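Local structure of transcription initiation factor tfiid subunit 72/90-100 KDA (Encephalitozoon cuniculi, 2J4B) at residues Phe26-His40 and Phe93-Ala106. The protein probably helps mediate regulation of RNA polymerase II transcription as the TAF5 subunit of TFIID, and is represented here by the N-terminal domain of TAF5. Numbering follows the deposited sequence.
Sequences FKNDLLPLLYPLFIH and FKNSKYHLSMGRYA
Strand 98-103 of the TAF5 N-terminal domain lies along helices 24-30 and 34-47, and Phe93 and Tyr98 pack on Pro36 where helix 88-95 leads into that strand. The strand runs nearly antiparallel to helix segment 26-30. Phe93 is a knob in a hole formed by Tyr35, Pro36, Ile39 and His40. Its CG is anti to the backbone N (chi1 -167°), which carries the ring across to helix 34-47. There Ile39 CG2 makes a CH-pi contact over one ring face, 3.9 Å from the Phe93 centroid. Pro36 CA meets the edge of the same ring, in its plane. Phe93 CE1 in turn lies over one face of the His40 imidazole, whose plane is turned 51° from that of Phe93. Water 2 sits in the His40 ring plane, 2.6 Å from NE2, and also binds Ser96 O. Pro36 CB lies over one face of the Tyr98 ring, 4.0 Å from its centroid. Tyr98 OH comes near the edge of the Tyr35 ring. Further along, Leu100 forks: CD2 touches Pro32 CB at 3.5 Å, while CD1 reaches Leu33 CD1. Water 1 joins Asp29 O to Ser101 O, donating to both. Gly103 is the N-cap of helix 104-116. Its N donates to Asp29 OD2 at 2.9 Å, from 55° above the carboxylate plane. Ala106 CB packs on Asp29 CB at 3.9 Å and on Leu30 CD2, and Phe26 CE1 on Tyr105 CB. Leu130 of strand 130-135, the parallel partner of strand 98-103, also touches Leu33, Pro36, Tyr98 and Leu100. Apolar packing thus runs along the whole contact and joins helix 88-95 to helix 34-47. The single direct hydrogen bond ties Asp29 to the start of helix 104-116, which its carboxylate may favour electrostatically.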
loop_
_atom_site.group_PDB
_atom_site.type_symbol
_atom_site.label_atom_id
_atom_site.label_comp_id
_atom_site.label_asym_id
_atom_site.label_seq_id
_atom_site.Cartn_x
_atom_site.Cartn_y
_atom_site.Cartn_z
ATOM N N PHE A 26 -15.428 -1.220 9.994
ATOM C CA PHE A 26 -14.063 -0.723 9.882
ATOM C C PHE A 26 -13.449 -1.012 8.516
ATOM O O PHE A 26 -12.524 -0.312 8.085
ATOM C CB PHE A 26 -13.183 -1.348 10.958
ATOM C CG PHE A 26 -13.723 -1.196 12.356
ATOM C CD1 PHE A 26 -14.091 0.048 12.841
ATOM C CD2 PHE A 26 -13.838 -2.299 13.190
ATOM C CE1 PHE A 26 -14.581 0.178 14.112
ATOM C CE2 PHE A 26 -14.321 -2.171 14.461
ATOM C CZ PHE A 26 -14.693 -0.941 14.930
ATOM N N LYS A 27 -13.952 -2.037 7.833
ATOM C CA LYS A 27 -13.376 -2.450 6.547
ATOM C C LYS A 27 -13.302 -1.295 5.536
ATOM O O LYS A 27 -12.385 -1.219 4.729
ATOM C CB LYS A 27 -14.192 -3.596 5.956
ATOM C CG LYS A 27 -13.428 -4.459 4.989
ATOM C CD LYS A 27 -14.318 -5.529 4.413
ATOM C CE LYS A 27 -14.695 -6.557 5.440
ATOM N NZ LYS A 27 -15.976 -7.227 5.074
ATOM N N ASN A 28 -14.302 -0.425 5.601
ATOM C CA ASN A 28 -14.437 0.762 4.766
ATOM C C ASN A 28 -13.232 1.682 4.904
ATOM O O ASN A 28 -12.702 2.196 3.917
ATOM C CB ASN A 28 -15.672 1.521 5.262
ATOM C CG ASN A 28 -16.420 2.239 4.173
ATOM O OD1 ASN A 28 -17.081 3.246 4.446
ATOM N ND2 ASN A 28 -16.370 1.722 2.957
ATOM N N ASP A 29 -12.821 1.915 6.145
ATOM C CA ASP A 29 -11.707 2.793 6.423
ATOM C C ASP A 29 -10.364 2.102 6.257
ATOM O O ASP A 29 -9.353 2.766 6.160
ATOM C CB ASP A 29 -11.783 3.319 7.856
ATOM C CG ASP A 29 -12.797 4.391 8.023
ATOM O OD1 ASP A 29 -13.326 4.891 6.991
ATOM O OD2 ASP A 29 -13.065 4.724 9.200
ATOM N N LEU A 30 -10.358 0.774 6.261
ATOM C CA LEU A 30 -9.126 0.013 6.169
ATOM C C LEU A 30 -8.764 -0.396 4.738
ATOM O O LEU A 30 -7.602 -0.497 4.417
ATOM C CB LEU A 30 -9.195 -1.223 7.078
ATOM C CG LEU A 30 -9.246 -0.882 8.582
ATOM C CD1 LEU A 30 -9.608 -2.093 9.448
ATOM C CD2 LEU A 30 -7.947 -0.250 9.062
ATOM N N LEU A 31 -9.744 -0.619 3.870
ATOM C CA LEU A 31 -9.428 -1.127 2.533
ATOM C C LEU A 31 -8.592 -0.146 1.687
ATOM O O LEU A 31 -7.703 -0.568 0.953
ATOM C CB LEU A 31 -10.689 -1.583 1.794
ATOM C CG LEU A 31 -11.104 -3.023 2.158
ATOM C CD1 LEU A 31 -12.533 -3.366 1.675
ATOM C CD2 LEU A 31 -10.101 -4.072 1.642
ATOM N N PRO A 32 -8.869 1.167 1.797
ATOM C CA PRO A 32 -8.087 2.147 1.027
ATOM C C PRO A 32 -6.590 2.050 1.289
ATOM O O PRO A 32 -5.790 2.470 0.452
ATOM C CB PRO A 32 -8.629 3.496 1.504
ATOM C CG PRO A 32 -10.018 3.190 1.994
ATOM C CD PRO A 32 -9.928 1.808 2.596
ATOM N N LEU A 33 -6.222 1.499 2.438
ATOM C CA LEU A 33 -4.830 1.358 2.820
ATOM C C LEU A 33 -4.057 0.409 1.903
ATOM O O LEU A 33 -2.857 0.570 1.726
ATOM C CB LEU A 33 -4.739 0.871 4.270
ATOM C CG LEU A 33 -3.333 0.631 4.833
ATOM C CD1 LEU A 33 -2.389 1.847 4.703
ATOM C CD2 LEU A 33 -3.398 0.184 6.296
ATOM N N LEU A 34 -4.713 -0.599 1.338
ATOM C CA LEU A 34 -3.977 -1.580 0.541
ATOM C C LEU A 34 -3.467 -1.047 -0.806
ATOM O O LEU A 34 -2.489 -1.572 -1.331
ATOM C CB LEU A 34 -4.792 -2.841 0.320
ATOM C CG LEU A 34 -5.237 -3.616 1.570
ATOM C CD1 LEU A 34 -6.136 -4.816 1.135
ATOM C CD2 LEU A 34 -4.055 -4.053 2.483
ATOM N N TYR A 35 -4.103 -0.018 -1.365
ATOM C CA TYR A 35 -3.718 0.462 -2.698
ATOM C C TYR A 35 -2.362 1.160 -2.726
ATOM O O TYR A 35 -1.489 0.765 -3.513
ATOM C CB TYR A 35 -4.766 1.398 -3.315
ATOM C CG TYR A 35 -4.297 1.997 -4.640
ATOM C CD1 TYR A 35 -4.021 1.185 -5.730
ATOM C CD2 TYR A 35 -4.112 3.353 -4.785
ATOM C CE1 TYR A 35 -3.609 1.710 -6.916
ATOM C CE2 TYR A 35 -3.699 3.897 -5.979
ATOM C CZ TYR A 35 -3.452 3.075 -7.049
ATOM O OH TYR A 35 -3.021 3.607 -8.259
ATOM N N PRO A 36 -2.193 2.220 -1.908
ATOM C CA PRO A 36 -0.878 2.864 -1.802
ATOM C C PRO A 36 0.204 1.923 -1.283
ATOM O O PRO A 36 1.319 1.967 -1.763
ATOM C CB PRO A 36 -1.121 4.023 -0.828
ATOM C CG PRO A 36 -2.378 3.678 -0.117
ATOM C CD PRO A 36 -3.193 2.891 -1.064
ATOM N N LEU A 37 -0.119 1.065 -0.330
ATOM C CA LEU A 37 0.848 0.085 0.134
ATOM C C LEU A 37 1.299 -0.841 -1.008
ATOM O O LEU A 37 2.488 -1.133 -1.156
ATOM C CB LEU A 37 0.238 -0.753 1.248
ATOM C CG LEU A 37 1.119 -1.877 1.800
ATOM C CD1 LEU A 37 2.586 -1.429 2.069
ATOM C CD2 LEU A 37 0.445 -2.449 3.077
ATOM N N PHE A 38 0.323 -1.298 -1.792
ATOM C CA PHE A 38 0.541 -2.146 -2.962
ATOM C C PHE A 38 1.504 -1.548 -3.990
ATOM O O PHE A 38 2.464 -2.183 -4.401
ATOM C CB PHE A 38 -0.808 -2.409 -3.627
ATOM C CG PHE A 38 -0.722 -3.041 -4.979
ATOM C CD1 PHE A 38 -0.486 -4.398 -5.113
ATOM C CD2 PHE A 38 -0.947 -2.290 -6.123
ATOM C CE1 PHE A 38 -0.454 -4.994 -6.375
ATOM C CE2 PHE A 38 -0.931 -2.875 -7.392
ATOM C CZ PHE A 38 -0.682 -4.225 -7.513
ATOM N N ILE A 39 1.228 -0.326 -4.407
ATOM C CA ILE A 39 2.088 0.362 -5.363
ATOM C C ILE A 39 3.462 0.493 -4.749
ATOM O O ILE A 39 4.473 0.232 -5.395
ATOM C CB ILE A 39 1.532 1.764 -5.715
ATOM C CG1 ILE A 39 0.225 1.628 -6.510
ATOM C CG2 ILE A 39 2.555 2.578 -6.511
ATOM C CD1 ILE A 39 0.351 0.797 -7.777
ATOM N N HIS A 40 3.497 0.874 -3.477
ATOM C CA HIS A 40 4.766 1.116 -2.814
ATOM C C HIS A 40 5.635 -0.134 -2.754
ATOM O O HIS A 40 6.854 -0.042 -2.873
ATOM C CB HIS A 40 4.562 1.715 -1.420
ATOM C CG HIS A 40 4.509 3.204 -1.417
ATOM N ND1 HIS A 40 5.559 3.984 -1.846
ATOM C CD2 HIS A 40 3.529 4.061 -1.048
ATOM C CE1 HIS A 40 5.233 5.258 -1.733
ATOM N NE2 HIS A 40 4.003 5.332 -1.253
ATOM N N PHE A 93 3.926 9.699 -7.287
ATOM C CA PHE A 93 3.411 8.756 -6.325
ATOM C C PHE A 93 4.513 8.290 -5.351
ATOM O O PHE A 93 4.274 8.115 -4.159
ATOM C CB PHE A 93 2.768 7.561 -7.024
ATOM C CG PHE A 93 1.951 6.718 -6.096
ATOM C CD1 PHE A 93 2.563 5.896 -5.177
ATOM C CD2 PHE A 93 0.567 6.791 -6.108
ATOM C CE1 PHE A 93 1.822 5.152 -4.294
ATOM C CE2 PHE A 93 -0.185 6.033 -5.233
ATOM C CZ PHE A 93 0.446 5.213 -4.325
ATOM N N LYS A 94 5.719 8.092 -5.868
ATOM C CA LYS A 94 6.806 7.579 -5.066
ATOM C C LYS A 94 7.333 8.607 -4.069
ATOM O O LYS A 94 7.798 8.254 -2.991
ATOM C CB LYS A 94 7.963 7.112 -5.963
ATOM C CG LYS A 94 9.016 6.326 -5.193
ATOM C CD LYS A 94 10.126 5.813 -6.068
ATOM C CE LYS A 94 11.473 6.480 -5.760
ATOM N NZ LYS A 94 11.720 7.693 -6.614
ATOM N N ASN A 95 7.269 9.879 -4.447
ATOM C CA ASN A 95 7.931 10.938 -3.691
ATOM C C ASN A 95 6.983 11.857 -2.922
ATOM O O ASN A 95 7.445 12.753 -2.218
ATOM C CB ASN A 95 8.771 11.769 -4.647
ATOM C CG ASN A 95 9.897 10.969 -5.252
ATOM O OD1 ASN A 95 10.592 10.240 -4.541
ATOM N ND2 ASN A 95 10.076 11.081 -6.564
ATOM N N SER A 96 5.671 11.643 -3.061
ATOM C CA SER A 96 4.673 12.491 -2.397
ATOM C C SER A 96 3.781 11.698 -1.471
ATOM O O SER A 96 3.771 10.463 -1.500
ATOM C CB SER A 96 3.801 13.193 -3.424
ATOM O OG SER A 96 4.546 14.200 -4.077
ATOM N N LYS A 97 3.004 12.408 -0.671
ATOM C CA LYS A 97 2.163 11.764 0.311
ATOM C C LYS A 97 0.788 11.400 -0.210
ATOM O O LYS A 97 0.104 12.212 -0.829
ATOM C CB LYS A 97 2.072 12.613 1.582
ATOM C CG LYS A 97 3.210 12.295 2.520
ATOM C CD LYS A 97 3.248 13.174 3.725
ATOM C CE LYS A 97 4.580 12.992 4.454
ATOM N NZ LYS A 97 4.861 11.533 4.685
ATOM N N TYR A 98 0.408 10.146 0.031
ATOM C CA TYR A 98 -0.931 9.659 -0.309
ATOM C C TYR A 98 -1.823 9.824 0.921
ATOM O O TYR A 98 -1.474 9.403 2.028
ATOM C CB TYR A 98 -0.875 8.201 -0.778
ATOM C CG TYR A 98 -2.164 7.691 -1.389
ATOM C CD1 TYR A 98 -3.209 7.258 -0.587
ATOM C CD2 TYR A 98 -2.329 7.619 -2.767
ATOM C CE1 TYR A 98 -4.372 6.796 -1.124
ATOM C CE2 TYR A 98 -3.506 7.145 -3.315
ATOM C CZ TYR A 98 -4.517 6.728 -2.481
ATOM O OH TYR A 98 -5.692 6.242 -2.997
ATOM N N HIS A 99 -2.965 10.465 0.697
ATOM C CA HIS A 99 -3.896 10.861 1.732
ATOM C C HIS A 99 -5.008 9.833 1.927
ATOM O O HIS A 99 -5.605 9.368 0.953
ATOM C CB HIS A 99 -4.521 12.190 1.362
ATOM C CG HIS A 99 -3.593 13.358 1.497
ATOM N ND1 HIS A 99 -2.577 13.611 0.599
ATOM C CD2 HIS A 99 -3.547 14.358 2.411
ATOM C CE1 HIS A 99 -1.931 14.703 0.968
ATOM N NE2 HIS A 99 -2.499 15.173 2.064
ATOM N N LEU A 100 -5.267 9.479 3.193
ATOM C CA LEU A 100 -6.356 8.585 3.571
ATOM C C LEU A 100 -7.114 9.237 4.732
ATOM O O LEU A 100 -6.573 10.092 5.428
ATOM C CB LEU A 100 -5.813 7.220 4.007
ATOM C CG LEU A 100 -4.998 6.378 3.001
ATOM C CD1 LEU A 100 -4.110 5.393 3.697
ATOM C CD2 LEU A 100 -5.882 5.650 1.981
ATOM N N SER A 101 -8.373 8.858 4.922
ATOM C CA SER A 101 -9.122 9.283 6.093
ATOM C C SER A 101 -9.609 8.047 6.816
ATOM O O SER A 101 -10.015 7.072 6.177
ATOM C CB SER A 101 -10.308 10.157 5.693
ATOM O OG SER A 101 -11.363 9.362 5.167
ATOM N N MET A 102 -9.543 8.086 8.140
ATOM C CA MET A 102 -9.916 6.953 8.996
ATOM C C MET A 102 -10.623 7.422 10.254
ATOM O O MET A 102 -10.313 8.487 10.763
ATOM C CB MET A 102 -8.666 6.204 9.460
ATOM C CG MET A 102 -7.990 5.443 8.399
ATOM S SD MET A 102 -6.860 4.206 9.040
ATOM C CE MET A 102 -6.071 3.779 7.482
ATOM N N GLY A 103 -11.554 6.619 10.758
ATOM C CA GLY A 103 -12.135 6.853 12.065
ATOM C C GLY A 103 -11.109 6.505 13.125
ATOM O O GLY A 103 -10.152 5.781 12.849
ATOM N N ARG A 104 -11.306 7.006 14.338
ATOM C CA ARG A 104 -10.362 6.798 15.429
ATOM C C ARG A 104 -10.214 5.330 15.809
ATOM O O ARG A 104 -9.126 4.895 16.168
ATOM C CB ARG A 104 -10.786 7.580 16.680
ATOM C CG ARG A 104 -9.620 7.879 17.645
ATOM C CD ARG A 104 -9.948 7.664 19.152
ATOM N NE ARG A 104 -11.314 8.030 19.521
ATOM C CZ ARG A 104 -11.774 8.066 20.774
ATOM N NH1 ARG A 104 -10.975 7.765 21.800
ATOM N NH2 ARG A 104 -13.041 8.405 21.007
ATOM N N TYR A 105 -11.297 4.564 15.739
ATOM C CA TYR A 105 -11.243 3.155 16.117
ATOM C C TYR A 105 -10.494 2.271 15.088
ATOM O O TYR A 105 -9.606 1.516 15.451
ATOM C CB TYR A 105 -12.651 2.624 16.348
ATOM C CG TYR A 105 -13.406 3.381 17.406
ATOM C CD1 TYR A 105 -12.921 3.461 18.702
ATOM C CD2 TYR A 105 -14.602 4.034 17.110
ATOM C CE1 TYR A 105 -13.598 4.166 19.671
ATOM C CE2 TYR A 105 -15.290 4.732 18.081
ATOM C CZ TYR A 105 -14.777 4.798 19.359
ATOM O OH TYR A 105 -15.443 5.499 20.348
ATOM N N ALA A 106 -10.875 2.358 13.816
ATOM C CA ALA A 106 -10.174 1.655 12.734
ATOM C C ALA A 106 -8.677 1.940 12.777
ATOM O O ALA A 106 -7.845 1.019 12.673
ATOM C CB ALA A 106 -10.741 2.065 11.378
HETATM O O HOH W 1 -8.622 5.165 4.834
HETATM O O HOH W 2 2.658 7.537 -1.396
#